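Local atomic coordinates of phosphate-binding protein (Xanthomonas axonopodis pv. citri, PDB entry 5UB3), a protein that probably serves as a periplasmic ligand-binding receptor of the phosphonate-binding type that works together with a diguanylate cyclase partner. Residues L25-P30 / P239-A244; R33-R38 / D221-Q226; E74-A79 / R274-V279. One frame throughout, in Å; residues are numbered along the deposited sequence.

Contact 1: residues L25-P30 / P239-A244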
ATOM      1  N   LEU A  25      -2.538 -14.564  12.482  1.00 19.49           N
ATOM      2  CA  LEU A  25      -3.047 -14.179  13.803  1.00 20.79           C
ATOM      3  C   LEU A  25      -3.163 -15.411  14.670  1.00 21.49           C
ATOM      4  O   LEU A  25      -2.737 -15.383  15.796  1.00 20.38           O
ATOM      5  CB  LEU A  25      -4.386 -13.490  13.709  1.00 21.09           C
ATOM      6  CG  LEU A  25      -4.984 -12.965  14.992  1.00 23.29           C
ATOM      7  CD1 LEU A  25      -4.211 -11.763  15.546  1.00 22.26           C
ATOM      8  CD2 LEU A  25      -6.461 -12.662  14.787  1.00 25.62           C
ATOM      9  N   ASP A  26      -3.687 -16.503  14.118  1.00 21.69           N
ATOM     10  CA  ASP A  26      -3.765 -17.805  14.842  1.00 23.27           C
ATOM     11  C   ASP A  26      -2.419 -18.391  15.193  1.00 22.87           C
ATOM     12  O   ASP A  26      -2.291 -18.996  16.228  1.00 24.81           O
ATOM     13  CB  ASP A  26      -4.594 -18.822  14.095  1.00 22.93           C
ATOM     14  CG  ASP A  26      -6.069 -18.437  14.059  1.00 25.26           C
ATOM     15  OD1 ASP A  26      -6.456 -17.468  14.722  1.00 30.43           O
ATOM     16  OD2 ASP A  26      -6.842 -19.078  13.375  1.00 28.44           O
ATOM     17  N   TYR A  27      -1.423 -18.147  14.377  1.00 24.45           N
ATOM     18  CA  TYR A  27      -0.040 -18.489  14.715  1.00 25.49           C
ATOM     19  C   TYR A  27       0.528 -17.566  15.823  1.00 25.88           C
ATOM     20  O   TYR A  27       1.172 -18.036  16.794  1.00 26.70           O
ATOM     21  CB  TYR A  27       0.803 -18.447  13.442  1.00 26.21           C
ATOM     22  CG  TYR A  27       2.240 -18.680  13.711  1.00 26.95           C
ATOM     23  CD1 TYR A  27       3.070 -17.608  14.032  1.00 28.27           C
ATOM     24  CD2 TYR A  27       2.782 -19.970  13.684  1.00 26.86           C
ATOM     25  CE1 TYR A  27       4.406 -17.802  14.316  1.00 29.27           C
ATOM     26  CE2 TYR A  27       4.127 -20.168  13.945  1.00 26.74           C
ATOM     27  CZ  TYR A  27       4.930 -19.080  14.257  1.00 26.34           C
ATOM     28  OH  TYR A  27       6.263 -19.187  14.537  1.00 29.18           O
ATOM     29  N   VAL A  28       0.259 -16.266  15.721  1.00 21.53           N
ATOM     30  CA  VAL A  28       0.868 -15.288  16.649  1.00 22.24           C
ATOM     31  C   VAL A  28       0.314 -15.398  18.097  1.00 22.86           C
ATOM     32  O   VAL A  28       1.065 -15.422  19.080  1.00 22.33           O
ATOM     33  CB  VAL A  28       0.672 -13.865  16.077  1.00 19.44           C
ATOM     34  CG1 VAL A  28       0.882 -12.774  17.088  1.00 17.83           C
ATOM     35  CG2 VAL A  28       1.611 -13.701  14.878  1.00 20.75           C
ATOM     36  N   VAL A  29      -1.003 -15.472  18.194  1.00 20.88           N
ATOM     37  CA  VAL A  29      -1.732 -15.330  19.477  1.00 21.47           C
ATOM     38  C   VAL A  29      -1.239 -16.283  20.550  1.00 20.43           C
ATOM     39  O   VAL A  29      -0.815 -15.828  21.642  1.00 19.68           O
ATOM     40  CB  VAL A  29      -3.270 -15.336  19.269  1.00 22.54           C
ATOM     41  CG1 VAL A  29      -4.095 -15.535  20.578  1.00 22.61           C
ATOM     42  CG2 VAL A  29      -3.704 -14.035  18.626  1.00 22.94           C
ATOM     43  N   PRO A  30      -1.201 -17.574  20.242  1.00 22.49           N
ATOM     44  CA  PRO A  30      -0.678 -18.467  21.294  1.00 24.30           C
ATOM     45  C   PRO A  30       0.728 -18.142  21.720  1.00 26.05           C
ATOM     46  O   PRO A  30       1.091 -18.361  22.881  1.00 30.33           O
ATOM     47  CB  PRO A  30      -0.678 -19.824  20.637  1.00 24.45           C
ATOM     48  CG  PRO A  30      -1.669 -19.736  19.535  1.00 26.45           C
ATOM     49  CD  PRO A  30      -1.763 -18.313  19.102  1.00 23.34           C
ATOM     50  N   PRO A 239       8.616 -23.475  10.199  1.00 33.86           N
ATOM     51  CA  PRO A 239       7.754 -24.175   9.249  1.00 35.36           C
ATOM     52  C   PRO A 239       6.290 -24.125   9.623  1.00 33.87           C
ATOM     53  O   PRO A 239       5.423 -24.082   8.730  1.00 31.33           O
ATOM     54  CB  PRO A 239       8.281 -25.624   9.306  1.00 38.53           C
ATOM     55  CG  PRO A 239       9.729 -25.449   9.575  1.00 38.36           C
ATOM     56  CD  PRO A 239       9.810 -24.288  10.529  1.00 36.01           C
ATOM     57  N   LYS A 240       5.991 -24.096  10.920  1.00 32.63           N
ATOM     58  CA  LYS A 240       4.570 -24.021  11.328  1.00 33.22           C
ATOM     59  C   LYS A 240       3.946 -22.688  10.902  1.00 31.32           C
ATOM     60  O   LYS A 240       2.732 -22.571  10.864  1.00 29.35           O
ATOM     61  CB  LYS A 240       4.424 -24.156  12.849  1.00 41.23           C
ATOM     62  CG  LYS A 240       4.912 -25.475  13.430  1.00 45.62           C
ATOM     63  CD  LYS A 240       3.858 -26.044  14.380  1.00 50.68           C
ATOM     64  CE  LYS A 240       4.327 -27.308  15.093  1.00 49.97           C
ATOM     65  NZ  LYS A 240       5.351 -26.992  16.134  1.00 49.34           N
ATOM     66  N   ALA A 241       4.786 -21.691  10.569  1.00 31.02           N
ATOM     67  CA  ALA A 241       4.317 -20.364  10.088  1.00 30.32           C
ATOM     68  C   ALA A 241       4.217 -20.244   8.551  1.00 29.04           C
ATOM     69  O   ALA A 241       3.687 -19.242   8.038  1.00 29.28           O
ATOM     70  CB  ALA A 241       5.218 -19.275  10.668  1.00 27.86           C
ATOM     71  N   GLY A 242       4.679 -21.280   7.825  1.00 30.43           N
ATOM     72  CA  GLY A 242       4.750 -21.268   6.364  1.00 30.46           C
ATOM     73  C   GLY A 242       3.455 -20.992   5.651  1.00 28.59           C
ATOM     74  O   GLY A 242       3.351 -20.001   4.919  1.00 31.23           O
ATOM     75  N   PRO A 243       2.448 -21.858   5.836  1.00 28.75           N
ATOM     76  CA  PRO A 243       1.168 -21.553   5.198  1.00 29.29           C
ATOM     77  C   PRO A 243       0.599 -20.193   5.592  1.00 29.41           C
ATOM     78  O   PRO A 243       0.096 -19.447   4.747  1.00 28.37           O
ATOM     79  CB  PRO A 243       0.269 -22.683   5.702  1.00 32.30           C
ATOM     80  CG  PRO A 243       1.246 -23.820   5.795  1.00 31.80           C
ATOM     81  CD  PRO A 243       2.453 -23.216   6.406  1.00 29.86           C
ATOM     82  N   ALA A 244       0.677 -19.875   6.874  1.00 27.97           N
ATOM     83  CA  ALA A 244       0.143 -18.589   7.381  1.00 26.29           C
ATOM     84  C   ALA A 244       0.831 -17.398   6.705  1.00 24.08           C
ATOM     85  O   ALA A 244       0.185 -16.426   6.353  1.00 23.83           O
ATOM     86  CB  ALA A 244       0.314 -18.503   8.899  1.00 27.92           C
TER
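Tyr-27, on helix 14-28, comes within 6.6 Å CA to CA of Ala-241, just before Gly-242, and no hydrogen bond joins the two backbones. One aromatic ring carries nearly all of the contact. The methyl of Ala-241 sits over a face of the Tyr-27 ring in a CH-pi interaction, with CB of Ala-241 3.7 Å from the ring centroid and 19° off the ring normal. It is displaced toward the phenol end, and CB of Ala-241 lies 3.6 Å from both CE2 and CZ of Tyr-27. The ring is thrown across the gap because CG stands anti to the backbone N (chi1 176°), while a chi2 of -88° turns its flat side to the methyl. Lys-240 closes the border: its carbonyl O approaches CD2 of Tyr-27 obliquely at 3.8 Å, and its CB brushes CE2 of the same ring at 4.1 Å before the rest of the chain leads away. The phenol OH finds its partner just ahead of the second segment, in the carboxylate of Asp-238, which also receives the backbone N-H of Lys-240. Arg-31 makes a cation-pi contact with the ring and donates to the carbonyl O of Tyr-27, while Ala-235 of helix 222-235 touches both Tyr-27 and Ala-241. The contact thus ties helix 14-28 to the chain between helices 222-235 and 242-247. Its chemistry implies a buried aromatic plate held at its polar end by a carboxylate, with dispersion over its face and no direct polar bond between the two segments.

Contact 2: residues R33-R38 / D221-Q226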
ATOM      1  N   ARG A  33       1.232 -15.443  24.852  1.00 27.52           N
ATOM      2  CA  ARG A  33       0.559 -15.613  26.150  1.00 29.06           C
ATOM      3  C   ARG A  33       1.297 -15.015  27.292  1.00 27.09           C
ATOM      4  O   ARG A  33       0.704 -14.477  28.223  1.00 23.41           O
ATOM      5  CB  ARG A  33       0.306 -17.077  26.481  1.00 33.24           C
ATOM      6  CG  ARG A  33      -0.825 -17.148  27.483  1.00 35.98           C
ATOM      7  CD  ARG A  33      -1.016 -18.527  28.040  1.00 39.51           C
ATOM      8  NE  ARG A  33      -2.063 -18.436  29.042  1.00 40.87           N
ATOM      9  CZ  ARG A  33      -3.362 -18.372  28.763  1.00 43.81           C
ATOM     10  NH1 ARG A  33      -3.834 -18.399  27.503  1.00 42.88           N
ATOM     11  NH2 ARG A  33      -4.202 -18.283  29.771  1.00 48.51           N
ATOM     12  N   GLU A  34       2.616 -15.079  27.201  1.00 30.97           N
ATOM     13  CA  GLU A  34       3.469 -14.594  28.261  1.00 33.06           C
ATOM     14  C   GLU A  34       3.460 -13.047  28.366  1.00 30.96           C
ATOM     15  O   GLU A  34       3.949 -12.510  29.353  1.00 26.23           O
ATOM     16  CB  GLU A  34       4.864 -15.245  28.153  1.00 39.96           C
ATOM     17  CG  GLU A  34       5.882 -14.545  27.249  1.00 48.58           C
ATOM     18  CD  GLU A  34       6.093 -15.126  25.850  1.00 52.45           C
ATOM     19  OE1 GLU A  34       5.117 -15.110  25.016  1.00 48.80           O
ATOM     20  OE2 GLU A  34       7.277 -15.518  25.600  1.00 41.64           O
ATOM     21  N   VAL A  35       2.846 -12.328  27.400  1.00 25.01           N
ATOM     22  CA  VAL A  35       2.656 -10.872  27.576  1.00 25.98           C
ATOM     23  C   VAL A  35       1.195 -10.511  27.742  1.00 26.00           C
ATOM     24  O   VAL A  35       0.802  -9.372  27.521  1.00 25.70           O
ATOM     25  CB  VAL A  35       3.319 -10.041  26.456  1.00 26.03           C
ATOM     26  CG1 VAL A  35       4.842 -10.152  26.521  1.00 27.39           C
ATOM     27  CG2 VAL A  35       2.817 -10.464  25.084  1.00 24.10           C
ATOM     28  N   GLY A  36       0.400 -11.471  28.185  1.00 22.91           N
ATOM     29  CA  GLY A  36      -0.951 -11.200  28.561  1.00 24.15           C
ATOM     30  C   GLY A  36      -1.943 -11.393  27.417  1.00 23.72           C
ATOM     31  O   GLY A  36      -3.122 -11.236  27.633  1.00 22.65           O
ATOM     32  N   ILE A  37      -1.496 -11.745  26.206  1.00 24.97           N
ATOM     33  CA  ILE A  37      -2.473 -11.950  25.085  1.00 24.59           C
ATOM     34  C   ILE A  37      -3.095 -13.324  25.216  1.00 25.22           C
ATOM     35  O   ILE A  37      -2.385 -14.295  25.340  1.00 24.37           O
ATOM     36  CB  ILE A  37      -1.827 -11.768  23.722  1.00 22.67           C
ATOM     37  CG1 ILE A  37      -1.315 -10.320  23.586  1.00 24.13           C
ATOM     38  CG2 ILE A  37      -2.750 -12.144  22.595  1.00 23.56           C
ATOM     39  CD1 ILE A  37      -2.351  -9.212  23.694  1.00 23.45           C
ATOM     40  N   ARG A  38      -4.425 -13.371  25.222  1.00 24.91           N
ATOM     41  CA  ARG A  38      -5.150 -14.613  25.287  1.00 27.03           C
ATOM     42  C   ARG A  38      -5.896 -14.910  24.001  1.00 25.64           C
ATOM     43  O   ARG A  38      -6.178 -16.051  23.715  1.00 25.25           O
ATOM     44  CB  ARG A  38      -6.178 -14.577  26.412  1.00 30.95           C
ATOM     45  CG  ARG A  38      -5.620 -14.243  27.768  1.00 31.88           C
ATOM     46  CD  ARG A  38      -4.835 -15.377  28.354  1.00 36.56           C
ATOM     47  NE  ARG A  38      -4.438 -14.984  29.715  1.00 43.05           N
ATOM     48  CZ  ARG A  38      -5.052 -15.324  30.860  1.00 45.01           C
ATOM     49  NH1 ARG A  38      -6.109 -16.148  30.897  1.00 39.49           N
ATOM     50  NH2 ARG A  38      -4.564 -14.848  32.000  1.00 47.00           N
ATOM     51  N   ASP A 221       1.196  -1.651  24.631  1.00 23.90           N
ATOM     52  CA  ASP A 221       2.027  -1.985  25.774  1.00 26.08           C
ATOM     53  C   ASP A 221       3.440  -2.436  25.288  1.00 26.75           C
ATOM     54  O   ASP A 221       3.556  -3.292  24.420  1.00 22.58           O
ATOM     55  CB  ASP A 221       1.296  -3.060  26.561  1.00 29.75           C
ATOM     56  CG  ASP A 221       2.166  -3.742  27.592  1.00 35.02           C
ATOM     57  OD1 ASP A 221       3.008  -3.085  28.197  1.00 38.48           O
ATOM     58  OD2 ASP A 221       1.987  -4.951  27.786  1.00 43.70           O
ATOM     59  N   PRO A 222       4.511  -1.807  25.805  1.00 28.12           N
ATOM     60  CA  PRO A 222       5.815  -2.079  25.244  1.00 28.13           C
ATOM     61  C   PRO A 222       6.212  -3.543  25.282  1.00 27.30           C
ATOM     62  O   PRO A 222       7.015  -3.959  24.441  1.00 27.07           O
ATOM     63  CB  PRO A 222       6.767  -1.270  26.162  1.00 29.40           C
ATOM     64  CG  PRO A 222       5.944  -0.141  26.588  1.00 29.38           C
ATOM     65  CD  PRO A 222       4.572  -0.700  26.785  1.00 29.47           C
ATOM     66  N   ALA A 223       5.704  -4.313  26.250  1.00 25.18           N
ATOM     67  CA  ALA A 223       6.008  -5.785  26.308  1.00 25.41           C
ATOM     68  C   ALA A 223       5.277  -6.566  25.177  1.00 23.09           C
ATOM     69  O   ALA A 223       5.783  -7.527  24.594  1.00 23.18           O
ATOM     70  CB  ALA A 223       5.661  -6.357  27.659  1.00 24.21           C
ATOM     71  N   VAL A 224       4.096  -6.103  24.841  1.00 21.69           N
ATOM     72  CA  VAL A 224       3.333  -6.713  23.746  1.00 21.32           C
ATOM     73  C   VAL A 224       4.050  -6.394  22.459  1.00 19.95           C
ATOM     74  O   VAL A 224       4.265  -7.267  21.652  1.00 21.32           O
ATOM     75  CB  VAL A 224       1.868  -6.242  23.753  1.00 20.58           C
ATOM     76  CG1 VAL A 224       1.089  -6.756  22.556  1.00 20.58           C
ATOM     77  CG2 VAL A 224       1.185  -6.733  25.024  1.00 23.74           C
ATOM     78  N   GLU A 225       4.431  -5.132  22.308  1.00 21.12           N
ATOM     79  CA  GLU A 225       5.155  -4.703  21.140  1.00 21.01           C
ATOM     80  C   GLU A 225       6.433  -5.526  20.929  1.00 19.16           C
ATOM     81  O   GLU A 225       6.698  -6.018  19.846  1.00 16.91           O
ATOM     82  CB  GLU A 225       5.442  -3.210  21.172  1.00 20.05           C
ATOM     83  CG  GLU A 225       6.269  -2.806  19.971  1.00 20.48           C
ATOM     84  CD  GLU A 225       6.373  -1.331  19.741  1.00 20.93           C
ATOM     85  OE1 GLU A 225       5.578  -0.546  20.219  1.00 23.92           O
ATOM     86  OE2 GLU A 225       7.303  -0.941  19.080  1.00 22.35           O
ATOM     87  N   GLN A 226       7.212  -5.662  21.992  1.00 20.50           N
ATOM     88  CA  GLN A 226       8.494  -6.328  21.925  1.00 24.35           C
ATOM     89  C   GLN A 226       8.357  -7.797  21.558  1.00 22.77           C
ATOM     90  O   GLN A 226       9.132  -8.344  20.759  1.00 20.69           O
ATOM     91  CB  GLN A 226       9.223  -6.090  23.265  1.00 29.65           C
ATOM     92  CG  GLN A 226      10.453  -6.941  23.527  1.00 34.51           C
ATOM     93  CD  GLN A 226      11.015  -6.601  24.916  1.00 40.41           C
ATOM     94  OE1 GLN A 226      10.454  -7.005  25.955  1.00 48.10           O
ATOM     95  NE2 GLN A 226      12.094  -5.814  24.940  1.00 42.78           N
TER
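Val-35 packs on Ala-223 and Val-224 where the loop joining helix 14-28 to strand 39-42 meets the first turn of helix 222-235, within the periplasmic binding protein fold; Asp-221 is the N-cap residue of that helix. The tight part is a valine set against a helical turn. CG1 of Val-35 reaches the carbonyl O of Ala-223 at 3.4 Å, and its other methyl, CG2, lies 4.0 Å from CA of Val-224. With chi1 at -67°, CG1 is anti to the carbonyl carbon and CG2 falls between the backbone N and C, which spreads the two methyls over successive residues of the helix. Val-224 answers with its own CG2, 3.7 Å from the carbonyl O of Val-35, and the two valine side chains cross obliquely. Met-32 touches both Val-224 and Ile-37, extending the apolar patch beyond the two segments.

The opposite character appears toward the surface. The methyl of Ala-223 meets Val-35 at the margin of the patch. Glu-34, on the loop, forms a salt bridge with Arg-227, while Glu-225 leaves from the far side of the helix to a salt bridge with Arg-229 and a hydrogen bond with His-80. No hydrogen bond crosses between the segments, so van der Waals contact carries the join. On the buried side it thins out at Ile-37, whose CD1 stands 4.4 Å from CG1 of Val-224.

Contact 3: residues E74-A79 / R274-V279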
ATOM      1  N   GLU A  74       1.057   6.728  10.433  1.00 19.13           N
ATOM      2  CA  GLU A  74       2.048   7.365  11.329  1.00 21.81           C
ATOM      3  C   GLU A  74       1.835   8.880  11.402  1.00 21.96           C
ATOM      4  O   GLU A  74       1.922   9.457  12.472  1.00 20.53           O
ATOM      5  CB  GLU A  74       3.485   7.068  10.905  1.00 21.68           C
ATOM      6  CG  GLU A  74       4.504   7.431  11.968  1.00 27.53           C
ATOM      7  CD  GLU A  74       5.914   7.066  11.594  1.00 29.28           C
ATOM      8  OE1 GLU A  74       6.657   6.504  12.409  1.00 33.19           O
ATOM      9  OE2 GLU A  74       6.289   7.438  10.507  1.00 31.36           O
ATOM     10  N   GLN A  75       1.535   9.509  10.275  1.00 21.41           N
ATOM     11  CA  GLN A  75       1.356  10.978  10.257  1.00 24.34           C
ATOM     12  C   GLN A  75       0.205  11.466  11.083  1.00 24.64           C
ATOM     13  O   GLN A  75       0.296  12.497  11.707  1.00 23.18           O
ATOM     14  CB  GLN A  75       1.146  11.495   8.853  1.00 22.02           C
ATOM     15  CG  GLN A  75       2.402  11.469   8.050  1.00 21.32           C
ATOM     16  CD  GLN A  75       2.129  11.676   6.573  1.00 21.56           C
ATOM     17  OE1 GLN A  75       0.985  11.985   6.146  1.00 18.57           O
ATOM     18  NE2 GLN A  75       3.193  11.571   5.776  1.00 21.51           N
ATOM     19  N   ARG A  76      -0.877  10.713  11.056  1.00 24.66           N
ATOM     20  CA  ARG A  76      -1.989  10.973  11.930  1.00 25.44           C
ATOM     21  C   ARG A  76      -1.694  10.585  13.382  1.00 26.59           C
ATOM     22  O   ARG A  76      -2.550  10.747  14.206  1.00 31.56           O
ATOM     23  CB  ARG A  76      -3.247  10.280  11.418  1.00 27.56           C
ATOM     24  CG  ARG A  76      -3.687  10.811  10.061  1.00 29.21           C
ATOM     25  CD  ARG A  76      -4.879  10.028   9.592  1.00 32.73           C
ATOM     26  NE  ARG A  76      -5.538  10.717   8.503  1.00 38.45           N
ATOM     27  CZ  ARG A  76      -5.330  10.514   7.209  1.00 45.23           C
ATOM     28  NH1 ARG A  76      -4.457   9.608   6.767  1.00 51.79           N
ATOM     29  NH2 ARG A  76      -6.031  11.222   6.336  1.00 48.53           N
ATOM     30  N   GLY A  77      -0.495  10.121  13.720  1.00 23.60           N
ATOM     31  CA  GLY A  77      -0.146   9.888  15.133  1.00 25.69           C
ATOM     32  C   GLY A  77      -0.673   8.603  15.750  1.00 25.50           C
ATOM     33  O   GLY A  77      -0.606   8.422  16.970  1.00 25.15           O
ATOM     34  N   SER A  78      -1.155   7.696  14.913  1.00 22.80           N
ATOM     35  CA  SER A  78      -1.902   6.562  15.379  1.00 24.40           C
ATOM     36  C   SER A  78      -1.116   5.205  15.376  1.00 22.34           C
ATOM     37  O   SER A  78      -1.537   4.229  16.013  1.00 19.78           O
ATOM     38  CB  SER A  78      -3.184   6.514  14.587  1.00 26.61           C
ATOM     39  OG  SER A  78      -2.972   6.166  13.237  1.00 32.52           O
ATOM     40  N   ALA A  79       0.072   5.195  14.786  1.00 21.73           N
ATOM     41  CA  ALA A  79       0.882   4.004  14.670  1.00 18.25           C
ATOM     42  C   ALA A  79       2.373   4.279  14.350  1.00 18.67           C
ATOM     43  O   ALA A  79       2.727   5.330  13.803  1.00 17.80           O
ATOM     44  CB  ALA A  79       0.289   3.136  13.615  1.00 17.72           C
ATOM     45  N   ARG A 274       3.514  15.752   1.631  1.00 21.34           N
ATOM     46  CA  ARG A 274       3.434  16.749   0.559  1.00 21.07           C
ATOM     47  C   ARG A 274       2.240  16.506  -0.320  1.00 19.57           C
ATOM     48  O   ARG A 274       1.536  17.461  -0.722  1.00 19.45           O
ATOM     49  CB  ARG A 274       4.696  16.700  -0.254  1.00 22.87           C
ATOM     50  CG  ARG A 274       4.758  17.724  -1.352  1.00 25.12           C
ATOM     51  CD  ARG A 274       6.016  17.504  -2.172  1.00 27.73           C
ATOM     52  NE  ARG A 274       6.147  18.500  -3.210  1.00 27.08           N
ATOM     53  CZ  ARG A 274       7.169  18.584  -4.061  1.00 27.10           C
ATOM     54  NH1 ARG A 274       8.191  17.725  -4.052  1.00 30.16           N
ATOM     55  NH2 ARG A 274       7.152  19.548  -4.931  1.00 28.36           N
ATOM     56  N   VAL A 275       1.999  15.237  -0.654  1.00 18.36           N
ATOM     57  CA  VAL A 275       0.804  14.886  -1.427  1.00 17.66           C
ATOM     58  C   VAL A 275      -0.461  15.326  -0.660  1.00 18.72           C
ATOM     59  O   VAL A 275      -1.404  15.942  -1.204  1.00 17.32           O
ATOM     60  CB  VAL A 275       0.750  13.380  -1.745  1.00 17.72           C
ATOM     61  CG1 VAL A 275      -0.626  13.009  -2.338  1.00 17.78           C
ATOM     62  CG2 VAL A 275       1.842  13.015  -2.731  1.00 18.11           C
ATOM     63  N   ARG A 276      -0.453  15.013   0.622  1.00 19.80           N
ATOM     64  CA  ARG A 276      -1.585  15.349   1.455  1.00 23.58           C
ATOM     65  C   ARG A 276      -1.791  16.857   1.571  1.00 25.51           C
ATOM     66  O   ARG A 276      -2.916  17.338   1.555  1.00 26.18           O
ATOM     67  CB  ARG A 276      -1.399  14.756   2.791  1.00 23.81           C
ATOM     68  CG  ARG A 276      -1.651  13.267   2.797  1.00 23.60           C
ATOM     69  CD  ARG A 276      -1.493  12.795   4.209  1.00 25.20           C
ATOM     70  NE  ARG A 276      -2.632  13.256   5.008  1.00 25.47           N
ATOM     71  CZ  ARG A 276      -2.598  13.458   6.317  1.00 27.88           C
ATOM     72  NH1 ARG A 276      -1.504  13.191   7.032  1.00 25.34           N
ATOM     73  NH2 ARG A 276      -3.703  13.897   6.926  1.00 31.30           N
ATOM     74  N   ASP A 277      -0.695  17.581   1.703  1.00 25.47           N
ATOM     75  CA  ASP A 277      -0.738  19.034   1.831  1.00 28.48           C
ATOM     76  C   ASP A 277      -1.223  19.673   0.512  1.00 31.61           C
ATOM     77  O   ASP A 277      -1.945  20.651   0.558  1.00 33.94           O
ATOM     78  CB  ASP A 277       0.614  19.540   2.314  1.00 25.86           C
ATOM     79  CG  ASP A 277       0.852  19.226   3.771  1.00 26.64           C
ATOM     80  OD1 ASP A 277      -0.126  18.861   4.471  1.00 26.12           O
ATOM     81  OD2 ASP A 277       1.994  19.355   4.234  1.00 27.06           O
ATOM     82  N   HIS A 278      -0.939  19.070  -0.639  1.00 33.89           N
ATOM     83  CA  HIS A 278      -1.169  19.724  -1.944  1.00 43.85           C
ATOM     84  C   HIS A 278      -2.211  18.985  -2.779  1.00 47.89           C
ATOM     85  O   HIS A 278      -2.067  18.880  -3.988  1.00 55.27           O
ATOM     86  CB  HIS A 278       0.191  19.968  -2.669  1.00 47.87           C
ATOM     87  CG  HIS A 278       1.189  20.746  -1.829  1.00 55.96           C
ATOM     88  ND1 HIS A 278       1.152  22.124  -1.702  1.00 56.89           N
ATOM     89  CD2 HIS A 278       2.210  20.333  -1.028  1.00 55.11           C
ATOM     90  CE1 HIS A 278       2.115  22.523  -0.888  1.00 55.61           C
ATOM     91  NE2 HIS A 278       2.769  21.457  -0.461  1.00 54.93           N
ATOM     92  N   VAL A 279      -3.279  18.534  -2.107  1.00 51.51           N
ATOM     93  CA  VAL A 279      -4.443  17.881  -2.734  1.00 49.93           C
ATOM     94  C   VAL A 279      -5.788  18.266  -2.055  1.00 52.09           C
ATOM     95  O   VAL A 279      -6.148  17.785  -0.983  1.00 45.06           O
ATOM     96  CB  VAL A 279      -4.250  16.363  -2.773  1.00 50.34           C
ATOM     97  CG1 VAL A 279      -5.559  15.645  -3.029  1.00 53.68           C
ATOM     98  CG2 VAL A 279      -3.231  15.981  -3.866  1.00 47.98           C
TER
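Arg-276 reaches from the last turn of helix 259-277 to Gln-75 and Arg-76 at the end of helix 67-75, across backbones that stay 10.3 Å apart even at their nearest CA pair, Gln-75 and Arg-276. Along 274-279, Arg-274 and Val-275 come first and face helix 124-136, where Arg-274 touches Leu-135 and Arg-136 and Val-275 packs on Leu-132. Arg-276 then points the other way and spans the gap. Its chain is bent at chi3 (72°), which swings the guanidinium alongside the amide of Gln-75. NH1 of Arg-276 donates to OE1 of Gln-75 at 2.9 Å with an N-H...O angle of 166°, in the carbonyl plane and on a lone pair. Amide and guanidinium are nearly coplanar, and the other end of the amide is fixed by NE2 of Gln-75 bonding to Ser-269 OG, two turns earlier on helix 259-277. Over a face of the same guanidinium lies that of Arg-76, the centres of the two groups 4.1 Å apart and their planes 29° from parallel. NH2 of Arg-76 and NH2 of Arg-276 are 3.6 Å apart, so stacking is gained at what is probably some electrostatic cost, which the partly exposed setting probably eases. After Asp-277 the helix ends, and His-278 leaves helical geometry; beyond it Val-279 touches Tyr-127. On the facing side, Gly-77 takes a positive phi and closes helix 67-75. The pairing is a stacked arginine pair with one member held at its edge by a glutamine, set beside a Schellman-capped helix end.

How the contacts relate
Contacts 1 and 2 lie on the same side of the chain's centre, about 17 Å apart between centres, and touch through Val-29, whose CG1 packs against the 33-38 loop. Contact 1 joins helix 14-28 to the 239-244 segment on helix 242-247, and contact 2 joins the following loop to helix 222-235; along the chain contact 2 is enclosed between the segments of contact 1. Contact 3, between helices 67-75 and 259-277, stands apart, its centre about 33 Å from that of contact 1 and about 29 Å from that of contact 2, and its segments alternate with theirs. Early and late parts of the chain are thus interwoven, as in periplasmic binding proteins, whose lobes are built from discontinuous chain segments.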